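Local coordinates for penicillin binding protein transpeptidase domain protein (Escherichia coli, PDB 4BJQ), which belongs to the penicillin-binding protein family and, as this small mixed helix-and-strand fragment, shares a beta sheet with a second copy of itself, at residues D62-K65 / G71-L74. Sequence-based numbering, arbitrary orientation.
Sequences DYIK and GIHL
In Ile-64 and Ile-72, chi1 of -74° and -63° puts CG1 beside the backbone N and leaves CG2 anti to it, and these two CG2 methyls are the ones that touch. Leu-74 has the same kind of first torsion, but it meets the helix through CD1, one carbon beyond CG, so its isopropyl end is carried toward Lys-65. The contact joins one side of helix 58-66 to the start of strand 72-76; the two are linked in sequence by a short loop. Ile-64 CG2 lies 4.1 Å from Ile-72 CG2, and the two side chains cross at a slant. Next to this pair, Leu-74 CD1 sits 4.1 Å from Lys-65 CB. The lysine thus meets the leucine with the root of its chain, which bends several times beyond CB. The backbones stay well apart; Lys-65 CA and His-73 CA, the nearest pair, are 7.5 Å from each other. Ile-72 and Leu-74 point toward the helix, while His-73 between them points away, the alternation of an extended strand. Helix 19-30 packs against the same region, with Leu-26 on Ile-64 and Trp-23 on Ile-72. Residues 72-74 also pair in an antiparallel ladder with a strand of the second subunit. Ile-4 of that subunit packs on Ile-64, and His-73 NE2 hydrogen-bonds Glu-10 OE1 of the same subunit. The helix-strand contact itself is apolar and modest, with 155 Å² buried. It rests on van der Waals packing of methyl and methylene groups, and the lysine adds aliphatic carbon rather than charge.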
ATOM      1  N   ASP A  62       6.258  10.537 -16.678  1.00 25.99           N
ATOM      2  CA  ASP A  62       5.891  11.547 -15.686  1.00 26.76           C
ATOM      3  C   ASP A  62       4.590  11.169 -14.982  1.00 26.27           C
ATOM      4  O   ASP A  62       4.506  11.246 -13.771  1.00 25.51           O
ATOM      5  CB  ASP A  62       5.719  12.927 -16.329  1.00 27.71           C
ATOM      6  CG  ASP A  62       7.004  13.481 -16.916  1.00 30.61           C
ATOM      7  OD1 ASP A  62       8.017  12.757 -16.984  1.00 32.81           O
ATOM      8  OD2 ASP A  62       6.997  14.661 -17.335  1.00 34.39           O
ATOM      9  N   TYR A  63       3.579  10.762 -15.756  1.00 26.96           N
ATOM     10  CA  TYR A  63       2.295  10.305 -15.194  1.00 27.31           C
ATOM     11  C   TYR A  63       2.521   9.205 -14.143  1.00 26.56           C
ATOM     12  O   TYR A  63       1.961   9.264 -13.043  1.00 26.75           O
ATOM     13  CB  TYR A  63       1.352   9.807 -16.305  1.00 27.68           C
ATOM     14  CG  TYR A  63       0.060   9.189 -15.798  1.00 29.48           C
ATOM     15  CD1 TYR A  63      -1.043   9.985 -15.493  1.00 31.78           C
ATOM     16  CD2 TYR A  63      -0.060   7.804 -15.620  1.00 30.80           C
ATOM     17  CE1 TYR A  63      -2.233   9.431 -15.029  1.00 31.99           C
ATOM     18  CE2 TYR A  63      -1.246   7.238 -15.152  1.00 30.76           C
ATOM     19  CZ  TYR A  63      -2.327   8.062 -14.858  1.00 31.91           C
ATOM     20  OH  TYR A  63      -3.508   7.524 -14.393  1.00 31.29           O
ATOM     21  N   ILE A  64       3.352   8.226 -14.486  1.00 25.74           N
ATOM     22  CA  ILE A  64       3.666   7.112 -13.586  1.00 25.24           C
ATOM     23  C   ILE A  64       4.432   7.580 -12.351  1.00 25.76           C
ATOM     24  O   ILE A  64       4.124   7.159 -11.242  1.00 25.83           O
ATOM     25  CB  ILE A  64       4.395   5.975 -14.333  1.00 24.91           C
ATOM     26  CG1 ILE A  64       3.383   5.227 -15.208  1.00 23.12           C
ATOM     27  CG2 ILE A  64       5.082   4.995 -13.353  1.00 24.08           C
ATOM     28  CD1 ILE A  64       3.982   4.539 -16.379  1.00 20.92           C
ATOM     29  N   LYS A  65       5.396   8.476 -12.535  1.00 26.22           N
ATOM     30  CA  LYS A  65       6.115   9.058 -11.406  1.00 27.16           C
ATOM     31  C   LYS A  65       5.176   9.721 -10.397  1.00 26.82           C
ATOM     32  O   LYS A  65       5.309   9.510  -9.193  1.00 26.47           O
ATOM     33  CB  LYS A  65       7.155  10.070 -11.879  1.00 27.89           C
ATOM     34  CG  LYS A  65       8.279  10.322 -10.843  1.00 29.95           C
ATOM     35  CD  LYS A  65       8.598  11.818 -10.756  1.00 33.62           C
ATOM     36  CE  LYS A  65      10.107  12.100 -10.804  1.00 37.59           C
ATOM     37  NZ  LYS A  65      10.884  11.511  -9.667  1.00 37.44           N
ATOM     38  N   GLY A  71       8.072   1.488  -4.201  1.00 22.34           N
ATOM     39  CA  GLY A  71       8.892   0.542  -4.952  1.00 22.21           C
ATOM     40  C   GLY A  71       8.960   0.773  -6.444  1.00 22.61           C
ATOM     41  O   GLY A  71       9.604   0.006  -7.161  1.00 23.15           O
ATOM     42  N   ILE A  72       8.301   1.815  -6.933  1.00 22.75           N
ATOM     43  CA  ILE A  72       8.321   2.098  -8.367  1.00 22.62           C
ATOM     44  C   ILE A  72       9.352   3.170  -8.649  1.00 23.47           C
ATOM     45  O   ILE A  72       9.380   4.189  -7.986  1.00 24.21           O
ATOM     46  CB  ILE A  72       6.919   2.483  -8.919  1.00 22.34           C
ATOM     47  CG1 ILE A  72       5.946   1.312  -8.758  1.00 21.52           C
ATOM     48  CG2 ILE A  72       6.998   2.921 -10.404  1.00 20.59           C
ATOM     49  CD1 ILE A  72       6.405   0.020  -9.430  1.00 21.62           C
ATOM     50  N   HIS A  73      10.216   2.918  -9.621  1.00 24.16           N
ATOM     51  CA  HIS A  73      11.296   3.841  -9.936  1.00 25.07           C
ATOM     52  C   HIS A  73      11.485   3.984 -11.436  1.00 25.64           C
ATOM     53  O   HIS A  73      11.101   3.100 -12.224  1.00 24.80           O
ATOM     54  CB  HIS A  73      12.615   3.355  -9.326  1.00 24.96           C
ATOM     55  CG  HIS A  73      12.560   3.148  -7.846  1.00 24.83           C
ATOM     56  ND1 HIS A  73      12.917   4.130  -6.946  1.00 24.43           N
ATOM     57  CD2 HIS A  73      12.199   2.072  -7.106  1.00 23.90           C
ATOM     58  CE1 HIS A  73      12.768   3.673  -5.715  1.00 23.29           C
ATOM     59  NE2 HIS A  73      12.335   2.428  -5.786  1.00 25.01           N
ATOM     60  N   LEU A  74      12.118   5.089 -11.807  1.00 26.48           N
ATOM     61  CA  LEU A  74      12.431   5.404 -13.188  1.00 27.85           C
ATOM     62  C   LEU A  74      13.916   5.706 -13.310  1.00 29.12           C
ATOM     63  O   LEU A  74      14.521   6.250 -12.375  1.00 29.42           O
ATOM     64  CB  LEU A  74      11.648   6.643 -13.633  1.00 27.74           C
ATOM     65  CG  LEU A  74      10.132   6.651 -13.826  1.00 28.24           C
ATOM     66  CD1 LEU A  74       9.357   6.618 -12.508  1.00 29.46           C
ATOM     67  CD2 LEU A  74       9.798   7.917 -14.581  1.00 30.56           C
TER